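Local coordinates for protein excinuclease ABC, subunit A. (Deinococcus radiodurans, PDB 2VF7) that probably works in DNA repair as a DNA-binding, zinc-containing ATPase of the UvrA family, which belongs to the ABC superfamily, at residues Q480-T491 with L764-L772; T713-L722 with E735-R746. The protein carries 1 engineered substitution. All coordinates share one frame; numbering follows the deposited sequence.

Contact 1. Residues Q480-T491 with L764-L772; sequences QTGQYLFADRHT and LHPADVERL
Thr481 OG1 is met by His765 NE2, in a weak bond of 3.5 Å. Asp452 also hydrogen-bonds it, and Thr42 adds a weak bond. The contact lies where the two ABC nucleotide-binding domains face each other. His765 ends the D-loop that follows the second Walker B strand, and its side chain is about 8 Å from an ADP bound at the first P-loop.

His765 N-caps the helix that starts at Pro766. With CG anti to the backbone N (chi1 -171°), the ring lies by the first turn. ND1 accepts there from Ala767 N at 3.1 Å, 30° out of the ring plane, while NE2 points out to Thr481. Asp768 OD2 accepts from His765 N. This is a capping box, and Ser45 of the first Walker A motif also bonds that carboxylate oxygen.

The two helices run nearly perpendicular, at 93° with axes 10.6 Å apart. Between them lies the Tyr484 ring. Pro766 CB sits over one face in a CH-pi contact, 3.9 Å from the ring centroid. Arg489 CB covers the opposite face. The chain leaves the helix at Asp488 with positive phi, which brings Arg489 back over the ring. Ala767 CB approaches obliquely, 3.7 Å from Tyr484 CE1. With an alanine in place of Tyr484, Pro766 and Arg489 would probably lose the surface between them, and a gap would open beside Ala767.

Glu770 reaches the hydroxyl end of the ring near its plane, but the modelled spacing is too short to be trusted. Arg489 NH2 and Glu770 OE2 form a long salt bridge of 3.6 Å. The oxygen lies well out of the guanidinium plane, so the link is one of charge alone. Beside it, Thr491 CG2 rests 3.4 Å from Glu770 OE2.

Contact 2. Residues T713-L722 with E735-R746; sequences TLREVGLGYL and EAQRIKLATELR. Engineered in segment 735-746: Arg746 (natural residue Gln).
Tyr721 OH donates to Glu735 OE2 at 2.7 Å. This is the one hydrogen bond between 713-722 and 735-746. The oxygen lies at the ring edge, near its plane, and is met on its anti side, the hydroxyl 24° out of the carboxylate plane. Glu735 OE1 accepts from Ser732 N, and Thr713 OG1 bonds back to Ala710 O. Glu735 closes the ABC signature sequence LSGGE, and Tyr721 and Leu722 touch the ADP bound at the first P-loop.

Among the apolar contacts, Leu719 CD1 lies against Ile739 CG1, though the modelled closeness is doubtful. Leu714 CD2 meets Ala742 CB at 3.8 Å, and Val717 CG1 lies 4.3 Å from Ala742 CB. Thr713 CG2 touches CG of the engineered Arg746.

Arg738, in one of its two modelled conformers, lays a guanidinium face against Leu719 CD2, and its NE bonds Gly734 O. Gly718 follows helix 705-716 and closes its last turn in a Schellman motif. Its positive phi, beside the preceding carbonyl oxygen, calls for glycine.

Helix 602-605 adds Met602 against Leu714, Leu719 and Leu722. Helix 766-781 packs on Val717 and Leu745, and strand 753-758 bonds helix 733-743 through Asp758 O and Gln737 NE2.

From the N terminus, the chain first reaches 480-491, just beyond the sheet of the first ABC domain. It then builds much of the second domain before returning at 764-772, so contact 1 closes a loop of 272 residues. Contact 2 falls wholly within that loop and closes a much shorter one, with 12 residues between 713-722 and 735-746. The two nest and do not cross. Contact 1 ties the two ABC domains together, whereas contact 2 joins the end of helix 705-716 and the turn after it to helix 733-743 within the second. Their centres are 20 Å apart, yet they touch: Arg771 NH1 probably hydrogen-bonds Glu716 O at 3.0 Å, and Leu764 packs on Arg738.

Contact 1. Residues Q480-T491 with L764-L772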
loop_
_atom_site.group_PDB
_atom_site.type_symbol
_atom_site.label_atom_id
_atom_site.label_comp_id
_atom_site.label_asym_id
_atom_site.label_seq_id
_atom_site.Cartn_x
_atom_site.Cartn_y
_atom_site.Cartn_z
ATOM N N GLN A 480 -37.106 -4.924 19.812
ATOM C CA GLN A 480 -37.644 -6.129 19.169
ATOM C C GLN A 480 -36.708 -7.344 19.271
ATOM O O GLN A 480 -37.165 -8.485 19.135
ATOM C CB GLN A 480 -38.012 -5.855 17.714
ATOM C CG GLN A 480 -39.040 -4.743 17.510
ATOM C CD GLN A 480 -39.245 -4.415 16.042
ATOM O OE1 GLN A 480 -38.908 -3.319 15.582
ATOM N NE2 GLN A 480 -39.776 -5.380 15.287
ATOM N N THR A 481 -35.411 -7.107 19.497
ATOM C CA THR A 481 -34.485 -8.184 19.901
ATOM C C THR A 481 -34.915 -8.737 21.261
ATOM O O THR A 481 -35.026 -9.949 21.452
ATOM C CB THR A 481 -33.024 -7.696 20.005
ATOM O OG1 THR A 481 -32.709 -6.842 18.903
ATOM C CG2 THR A 481 -32.061 -8.861 20.034
ATOM N N GLY A 482 -35.174 -7.836 22.202
ATOM C CA GLY A 482 -35.606 -8.217 23.546
ATOM C C GLY A 482 -36.927 -8.958 23.593
ATOM O O GLY A 482 -37.186 -9.698 24.539
ATOM N N GLN A 483 -37.760 -8.766 22.572
ATOM C CA GLN A 483 -39.078 -9.406 22.515
ATOM C C GLN A 483 -38.985 -10.853 22.068
ATOM O O GLN A 483 -39.631 -11.730 22.642
ATOM C CB GLN A 483 -40.022 -8.644 21.587
ATOM C CG GLN A 483 -40.538 -7.335 22.165
ATOM C CD GLN A 483 -41.116 -6.423 21.101
ATOM O OE1 GLN A 483 -41.545 -6.881 20.039
ATOM N NE2 GLN A 483 -41.122 -5.124 21.377
ATOM N N TYR A 484 -38.193 -11.098 21.031
ATOM C CA TYR A 484 -37.926 -12.458 20.577
ATOM C C TYR A 484 -37.116 -13.220 21.612
ATOM O O TYR A 484 -37.360 -14.393 21.866
ATOM C CB TYR A 484 -37.256 -12.445 19.192
ATOM C CG TYR A 484 -38.279 -12.180 18.116
ATOM C CD1 TYR A 484 -38.635 -10.877 17.775
ATOM C CD2 TYR A 484 -38.948 -13.235 17.487
ATOM C CE1 TYR A 484 -39.608 -10.626 16.824
ATOM C CE2 TYR A 484 -39.926 -12.994 16.524
ATOM C CZ TYR A 484 -40.252 -11.686 16.205
ATOM O OH TYR A 484 -41.214 -11.430 15.260
ATOM N N LEU A 485 -36.191 -12.514 22.244
ATOM C CA LEU A 485 -35.240 -13.109 23.169
ATOM C C LEU A 485 -35.880 -13.446 24.522
ATOM O O LEU A 485 -35.576 -14.492 25.108
ATOM C CB LEU A 485 -34.037 -12.159 23.331
ATOM C CG LEU A 485 -32.616 -12.651 23.612
ATOM C CD1 LEU A 485 -32.048 -13.448 22.458
ATOM C CD2 LEU A 485 -31.732 -11.456 23.920
ATOM N N PHE A 486 -36.779 -12.584 25.004
ATOM C CA PHE A 486 -37.340 -12.729 26.356
ATOM C C PHE A 486 -38.872 -12.732 26.471
ATOM O O PHE A 486 -39.405 -13.175 27.490
ATOM C CB PHE A 486 -36.784 -11.653 27.309
ATOM C CG PHE A 486 -35.284 -11.627 27.410
ATOM C CD1 PHE A 486 -34.572 -12.755 27.822
ATOM C CD2 PHE A 486 -34.579 -10.461 27.113
ATOM C CE1 PHE A 486 -33.181 -12.726 27.913
ATOM C CE2 PHE A 486 -33.199 -10.423 27.207
ATOM C CZ PHE A 486 -32.499 -11.556 27.612
ATOM N N ALA A 487 -39.581 -12.229 25.463
ATOM C CA ALA A 487 -41.039 -12.060 25.583
ATOM C C ALA A 487 -41.867 -13.022 24.739
ATOM O O ALA A 487 -43.100 -12.983 24.798
ATOM C CB ALA A 487 -41.450 -10.617 25.303
ATOM N N ASP A 488 -41.187 -13.870 23.959
ATOM C CA ASP A 488 -41.818 -14.957 23.202
ATOM C C ASP A 488 -42.721 -14.460 22.057
ATOM O O ASP A 488 -43.932 -14.743 22.034
ATOM C CB ASP A 488 -42.599 -15.881 24.164
ATOM C CG ASP A 488 -42.879 -17.259 23.578
ATOM O OD1 ASP A 488 -43.888 -17.873 24.004
ATOM O OD2 ASP A 488 -42.094 -17.725 22.711
ATOM N N ARG A 489 -42.137 -13.718 21.115
ATOM C CA ARG A 489 -42.873 -13.300 19.921
ATOM C C ARG A 489 -42.998 -14.445 18.929
ATOM O O ARG A 489 -42.007 -14.846 18.301
ATOM C CB ARG A 489 -42.233 -12.092 19.223
ATOM C CG ARG A 489 -42.539 -10.750 19.847
ATOM C CD ARG A 489 -43.085 -9.693 18.855
ATOM N NE ARG A 489 -42.619 -9.803 17.464
ATOM C CZ ARG A 489 -42.667 -8.815 16.561
ATOM N NH1 ARG A 489 -43.142 -7.614 16.885
ATOM N NH2 ARG A 489 -42.235 -9.022 15.324
ATOM N N HIS A 490 -44.218 -14.970 18.811
ATOM C CA HIS A 490 -44.585 -15.906 17.745
ATOM C C HIS A 490 -45.489 -15.215 16.738
ATOM O O HIS A 490 -46.168 -14.230 17.052
ATOM C CB HIS A 490 -45.406 -17.098 18.273
ATOM C CG HIS A 490 -44.717 -17.940 19.300
ATOM N ND1 HIS A 490 -45.402 -18.537 20.339
ATOM C CD2 HIS A 490 -43.421 -18.303 19.444
ATOM C CE1 HIS A 490 -44.554 -19.224 21.084
ATOM N NE2 HIS A 490 -43.345 -19.095 20.565
ATOM N N THR A 491 -45.488 -15.753 15.525
ATOM C CA THR A 491 -46.678 -15.749 14.695
ATOM C C THR A 491 -47.227 -17.154 14.878
ATOM O O THR A 491 -46.494 -18.136 14.702
ATOM C CB THR A 491 -46.371 -15.493 13.213
ATOM O OG1 THR A 491 -45.088 -16.045 12.889
ATOM C CG2 THR A 491 -46.388 -13.990 12.910
ATOM N N LEU A 764 -31.603 -10.810 7.726
ATOM C CA LEU A 764 -32.898 -10.432 8.270
ATOM C C LEU A 764 -33.025 -10.729 9.756
ATOM O O LEU A 764 -32.604 -11.785 10.241
ATOM C CB LEU A 764 -34.042 -11.093 7.482
ATOM C CG LEU A 764 -34.829 -10.268 6.443
ATOM C CD1 LEU A 764 -33.927 -9.642 5.420
ATOM C CD2 LEU A 764 -35.886 -11.113 5.749
ATOM N N HIS A 765 -33.614 -9.774 10.466
ATOM C CA HIS A 765 -33.922 -9.915 11.874
ATOM C C HIS A 765 -35.104 -10.900 12.059
ATOM O O HIS A 765 -35.943 -11.025 11.164
ATOM C CB HIS A 765 -34.217 -8.526 12.439
ATOM C CG HIS A 765 -34.343 -8.486 13.925
ATOM N ND1 HIS A 765 -35.556 -8.599 14.572
ATOM C CD2 HIS A 765 -33.415 -8.350 14.896
ATOM C CE1 HIS A 765 -35.369 -8.535 15.876
ATOM N NE2 HIS A 765 -34.077 -8.384 16.099
ATOM N N PRO A 766 -35.155 -11.648 13.192
ATOM C CA PRO A 766 -36.353 -12.463 13.430
ATOM C C PRO A 766 -37.679 -11.728 13.176
ATOM O O PRO A 766 -38.633 -12.355 12.745
ATOM C CB PRO A 766 -36.209 -12.849 14.908
ATOM C CG PRO A 766 -34.744 -12.924 15.103
ATOM C CD PRO A 766 -34.144 -11.857 14.252
ATOM N N ALA A 767 -37.728 -10.421 13.443
ATOM C CA ALA A 767 -38.930 -9.621 13.225
ATOM C C ALA A 767 -39.178 -9.336 11.744
ATOM O O ALA A 767 -40.329 -9.204 11.325
ATOM C CB ALA A 767 -38.865 -8.319 14.007
ATOM N N ASP A 768 -38.103 -9.232 10.967
ATOM C CA ASP A 768 -38.198 -8.966 9.538
ATOM C C ASP A 768 -38.774 -10.176 8.812
ATOM O O ASP A 768 -39.547 -10.021 7.876
ATOM C CB ASP A 768 -36.825 -8.648 8.916
ATOM C CG ASP A 768 -36.244 -7.282 9.333
ATOM O OD1 ASP A 768 -36.984 -6.288 9.545
ATOM O OD2 ASP A 768 -35.002 -7.200 9.405
ATOM N N VAL A 769 -38.389 -11.380 9.224
ATOM C CA VAL A 769 -38.734 -12.569 8.455
ATOM C C VAL A 769 -40.236 -12.819 8.447
ATOM O O VAL A 769 -40.773 -13.299 7.453
ATOM C CB VAL A 769 -37.867 -13.840 8.816
ATOM C CG1 VAL A 769 -36.856 -13.558 9.898
ATOM C CG2 VAL A 769 -38.727 -15.063 9.159
ATOM N N GLU A 770 -40.906 -12.444 9.536
ATOM C CA GLU A 770 -42.360 -12.450 9.597
ATOM C C GLU A 770 -42.997 -11.697 8.411
ATOM O O GLU A 770 -43.906 -12.219 7.754
ATOM C CB GLU A 770 -42.844 -11.876 10.936
ATOM C CG GLU A 770 -42.229 -12.549 12.180
ATOM C CD GLU A 770 -43.078 -12.407 13.455
ATOM O OE1 GLU A 770 -42.772 -13.120 14.442
ATOM O OE2 GLU A 770 -44.031 -11.589 13.489
ATOM N N ARG A 771 -42.509 -10.487 8.139
ATOM C CA ARG A 771 -42.957 -9.687 6.993
ATOM C C ARG A 771 -42.590 -10.324 5.641
ATOM O O ARG A 771 -43.341 -10.198 4.669
ATOM C CB ARG A 771 -42.394 -8.255 7.080
ATOM C CG ARG A 771 -42.944 -7.252 6.036
ATOM C CD ARG A 771 -41.992 -6.049 5.795
ATOM N NE ARG A 771 -42.524 -4.760 6.254
ATOM C CZ ARG A 771 -43.473 -4.055 5.623
ATOM N NH1 ARG A 771 -44.037 -4.521 4.511
ATOM N NH2 ARG A 771 -43.887 -2.889 6.110
ATOM N N LEU A 772 -41.445 -10.999 5.572
ATOM C CA LEU A 772 -41.023 -11.669 4.338
ATOM C C LEU A 772 -41.891 -12.904 4.037
ATOM O O LEU A 772 -42.298 -13.129 2.893
ATOM C CB LEU A 772 -39.534 -12.061 4.419
ATOM C CG LEU A 772 -38.700 -12.471 3.189
ATOM C CD1 LEU A 772 -38.958 -13.905 2.763
ATOM C CD2 LEU A 772 -38.885 -11.503 2.013
#

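Contact 2. Residues T713-L722 with E735-R746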
loop_
_atom_site.group_PDB
_atom_site.type_symbol
_atom_site.label_atom_id
_atom_site.label_comp_id
_atom_site.label_asym_id
_atom_site.label_seq_id
_atom_site.Cartn_x
_atom_site.Cartn_y
_atom_site.Cartn_z
ATOM N N THR A 713 -44.469 -3.410 -4.077
ATOM C CA THR A 713 -43.775 -4.689 -3.812
ATOM C C THR A 713 -42.430 -4.497 -3.081
ATOM O O THR A 713 -42.045 -5.307 -2.256
ATOM C CB THR A 713 -43.517 -5.519 -5.106
ATOM O OG1 THR A 713 -42.773 -4.729 -6.059
ATOM C CG2 THR A 713 -44.809 -5.971 -5.717
ATOM N N LEU A 714 -41.726 -3.419 -3.385
ATOM C CA LEU A 714 -40.501 -3.091 -2.658
ATOM C C LEU A 714 -40.777 -2.697 -1.229
ATOM O O LEU A 714 -39.939 -2.868 -0.358
ATOM C CB LEU A 714 -39.761 -1.971 -3.350
ATOM C CG LEU A 714 -39.122 -2.360 -4.668
ATOM C CD1 LEU A 714 -38.688 -1.088 -5.372
ATOM C CD2 LEU A 714 -37.920 -3.308 -4.435
ATOM N N ARG A 715 -41.968 -2.171 -0.988
ATOM C CA ARG A 715 -42.327 -1.687 0.337
ATOM C C ARG A 715 -42.798 -2.845 1.184
ATOM O O ARG A 715 -42.333 -3.018 2.310
ATOM C CB ARG A 715 -43.377 -0.586 0.237
ATOM C CG ARG A 715 -43.236 0.489 1.284
ATOM C CD ARG A 715 -44.201 1.653 1.035
ATOM N NE ARG A 715 -44.737 2.185 2.286
ATOM C CZ ARG A 715 -45.749 1.642 2.962
ATOM N NH1 ARG A 715 -46.347 0.545 2.515
ATOM N NH2 ARG A 715 -46.169 2.194 4.093
ATOM N N GLU A 716 -43.697 -3.651 0.613
ATOM C CA GLU A 716 -44.186 -4.900 1.209
ATOM C C GLU A 716 -43.078 -5.865 1.660
ATOM O O GLU A 716 -43.262 -6.658 2.596
ATOM C CB GLU A 716 -45.100 -5.632 0.213
ATOM C CG GLU A 716 -46.551 -5.168 0.214
ATOM C CD GLU A 716 -47.373 -5.749 -0.939
ATOM O OE1 GLU A 716 -47.030 -5.505 -2.120
ATOM O OE2 GLU A 716 -48.384 -6.441 -0.658
ATOM N N VAL A 717 -41.941 -5.814 0.982
ATOM C CA VAL A 717 -40.888 -6.811 1.166
ATOM C C VAL A 717 -39.813 -6.307 2.174
ATOM O O VAL A 717 -38.881 -7.035 2.545
ATOM C CB VAL A 717 -40.351 -7.286 -0.241
ATOM C CG1 VAL A 717 -39.036 -6.610 -0.643
ATOM C CG2 VAL A 717 -40.267 -8.787 -0.310
ATOM N N GLY A 718 -39.982 -5.056 2.616
ATOM C CA GLY A 718 -39.239 -4.488 3.743
ATOM C C GLY A 718 -38.209 -3.413 3.429
ATOM O O GLY A 718 -37.459 -3.010 4.323
ATOM N N LEU A 719 -38.182 -2.931 2.187
ATOM C CA LEU A 719 -37.123 -2.049 1.723
ATOM C C LEU A 719 -37.505 -0.560 1.616
ATOM O O LEU A 719 -36.951 0.151 0.818
ATOM C CB LEU A 719 -36.584 -2.529 0.369
ATOM C CG LEU A 719 -36.031 -3.953 0.236
ATOM C CD1 LEU A 719 -35.554 -4.150 -1.157
ATOM C CD2 LEU A 719 -34.898 -4.198 1.205
ATOM N N GLY A 720 -38.414 -0.090 2.450
ATOM C CA GLY A 720 -38.875 1.273 2.363
ATOM C C GLY A 720 -37.795 2.303 2.627
ATOM O O GLY A 720 -37.939 3.457 2.247
ATOM N N TYR A 721 -36.712 1.879 3.275
ATOM C CA TYR A 721 -35.652 2.796 3.685
ATOM C C TYR A 721 -34.671 3.089 2.555
ATOM O O TYR A 721 -33.915 4.055 2.624
ATOM C CB TYR A 721 -34.939 2.274 4.959
ATOM C CG TYR A 721 -34.229 0.941 4.805
ATOM C CD1 TYR A 721 -32.873 0.881 4.497
ATOM C CD2 TYR A 721 -34.921 -0.257 4.961
ATOM C CE1 TYR A 721 -32.227 -0.330 4.352
ATOM C CE2 TYR A 721 -34.291 -1.466 4.802
ATOM C CZ TYR A 721 -32.946 -1.502 4.504
ATOM O OH TYR A 721 -32.325 -2.721 4.362
ATOM N N LEU A 722 -34.693 2.263 1.508
ATOM C CA LEU A 722 -33.765 2.422 0.408
ATOM C C LEU A 722 -34.159 3.575 -0.513
ATOM O O LEU A 722 -35.341 3.887 -0.618
ATOM C CB LEU A 722 -33.638 1.112 -0.379
ATOM C CG LEU A 722 -33.012 -0.070 0.359
ATOM C CD1 LEU A 722 -32.930 -1.255 -0.547
ATOM C CD2 LEU A 722 -31.621 0.287 0.854
ATOM N N GLU A 735 -30.537 -7.315 0.871
ATOM C CA GLU A 735 -31.188 -6.171 0.219
ATOM C C GLU A 735 -31.329 -6.430 -1.261
ATOM O O GLU A 735 -32.383 -6.180 -1.813
ATOM C CB GLU A 735 -30.420 -4.869 0.448
ATOM C CG GLU A 735 -30.675 -4.275 1.817
ATOM C CD GLU A 735 -29.676 -3.202 2.275
ATOM O OE1 GLU A 735 -28.735 -2.818 1.552
ATOM O OE2 GLU A 735 -29.854 -2.718 3.404
ATOM N N ALA A 736 -30.278 -6.955 -1.899
ATOM C CA ALA A 736 -30.344 -7.296 -3.334
ATOM C C ALA A 736 -31.256 -8.474 -3.654
ATOM O O ALA A 736 -31.921 -8.484 -4.701
ATOM C CB ALA A 736 -28.967 -7.547 -3.889
ATOM N N GLN A 737 -31.267 -9.478 -2.782
ATOM C CA GLN A 737 -32.153 -10.637 -2.947
ATOM C C GLN A 737 -33.632 -10.223 -2.951
ATOM O O GLN A 737 -34.404 -10.654 -3.808
ATOM C CB GLN A 737 -31.895 -11.691 -1.857
ATOM C CG GLN A 737 -32.707 -12.987 -2.055
ATOM C CD GLN A 737 -32.073 -14.239 -1.427
ATOM O OE1 GLN A 737 -31.094 -14.157 -0.672
ATOM N NE2 GLN A 737 -32.626 -15.415 -1.771
ATOM N N ARG A 738 -34.005 -9.381 -1.990
ATOM C CA ARG A 738 -35.371 -8.892 -1.844
ATOM C C ARG A 738 -35.819 -7.951 -2.970
ATOM O O ARG A 738 -36.993 -7.876 -3.248
ATOM C CB ARG A 738 -35.555 -8.226 -0.477
ATOM C CG ARG A 738 -35.549 -9.187 0.708
ATOM C CD ARG A 738 -35.751 -8.453 2.019
ATOM N NE ARG A 738 -34.513 -7.865 2.551
ATOM C CZ ARG A 738 -34.462 -6.876 3.455
ATOM N NH1 ARG A 738 -35.583 -6.326 3.935
ATOM N NH2 ARG A 738 -33.287 -6.435 3.895
ATOM N N ILE A 739 -34.895 -7.231 -3.598
ATOM C CA ILE A 739 -35.209 -6.384 -4.765
ATOM C C ILE A 739 -35.595 -7.269 -5.963
ATOM O O ILE A 739 -36.569 -6.986 -6.672
ATOM C CB ILE A 739 -34.012 -5.450 -5.141
ATOM C CG1 ILE A 739 -33.563 -4.612 -3.938
ATOM C CG2 ILE A 739 -34.328 -4.542 -6.322
ATOM C CD1 ILE A 739 -32.440 -3.629 -4.254
ATOM N N LYS A 740 -34.828 -8.346 -6.160
ATOM C CA LYS A 740 -35.042 -9.299 -7.247
ATOM C C LYS A 740 -36.355 -10.018 -7.073
ATOM O O LYS A 740 -37.057 -10.284 -8.045
ATOM C CB LYS A 740 -33.931 -10.347 -7.274
ATOM C CG LYS A 740 -32.570 -9.854 -7.745
ATOM C CD LYS A 740 -31.543 -10.871 -7.321
ATOM C CE LYS A 740 -30.166 -10.312 -7.363
ATOM N NZ LYS A 740 -29.510 -10.650 -8.639
ATOM N N LEU A 741 -36.661 -10.358 -5.822
ATOM C CA LEU A 741 -37.922 -10.981 -5.451
ATOM C C LEU A 741 -39.110 -10.080 -5.749
ATOM O O LEU A 741 -40.101 -10.549 -6.297
ATOM C CB LEU A 741 -37.915 -11.344 -3.968
ATOM C CG LEU A 741 -39.015 -12.229 -3.377
ATOM C CD1 LEU A 741 -39.227 -13.489 -4.215
ATOM C CD2 LEU A 741 -38.689 -12.593 -1.919
ATOM N N ALA A 742 -39.011 -8.801 -5.385
ATOM C CA ALA A 742 -40.112 -7.854 -5.561
ATOM C C ALA A 742 -40.400 -7.612 -7.035
ATOM O O ALA A 742 -41.559 -7.456 -7.438
ATOM C CB ALA A 742 -39.831 -6.553 -4.843
ATOM N N THR A 743 -39.331 -7.607 -7.835
ATOM C CA THR A 743 -39.426 -7.506 -9.289
ATOM C C THR A 743 -40.234 -8.676 -9.849
ATOM O O THR A 743 -40.966 -8.516 -10.824
ATOM C CB THR A 743 -38.029 -7.441 -9.946
ATOM O OG1 THR A 743 -37.222 -6.480 -9.253
ATOM C CG2 THR A 743 -38.123 -7.025 -11.400
ATOM N N GLU A 744 -40.112 -9.838 -9.212
ATOM C CA GLU A 744 -40.862 -11.046 -9.608
ATOM C C GLU A 744 -42.166 -11.297 -8.839
ATOM O O GLU A 744 -42.844 -12.289 -9.096
ATOM C CB GLU A 744 -39.969 -12.287 -9.483
ATOM C CG GLU A 744 -38.869 -12.372 -10.510
ATOM C CD GLU A 744 -39.407 -12.384 -11.913
ATOM O OE1 GLU A 744 -40.457 -13.032 -12.157
ATOM O OE2 GLU A 744 -38.782 -11.743 -12.777
ATOM N N LEU A 745 -42.519 -10.417 -7.904
ATOM C CA LEU A 745 -43.689 -10.643 -7.047
ATOM C C LEU A 745 -45.032 -10.344 -7.728
ATOM O O LEU A 745 -45.953 -11.156 -7.653
ATOM C CB LEU A 745 -43.569 -9.856 -5.744
ATOM C CG LEU A 745 -43.653 -10.675 -4.452
ATOM C CD1 LEU A 745 -42.633 -11.808 -4.467
ATOM C CD2 LEU A 745 -43.453 -9.801 -3.209
ATOM N N ARG A 746 -45.151 -9.188 -8.377
ATOM C CA ARG A 746 -46.395 -8.842 -9.095
ATOM C C ARG A 746 -46.539 -9.443 -10.509
ATOM O O ARG A 746 -47.653 -9.497 -11.046
ATOM C CB ARG A 746 -46.634 -7.319 -9.115
ATOM C CG ARG A 746 -47.584 -6.830 -8.018
ATOM C CD ARG A 746 -48.014 -5.366 -8.181
ATOM N NE ARG A 746 -48.726 -5.099 -9.445
ATOM C CZ ARG A 746 -49.965 -5.501 -9.738
ATOM N NH1 ARG A 746 -50.674 -6.225 -8.875
ATOM N NH2 ARG A 746 -50.499 -5.187 -10.913
#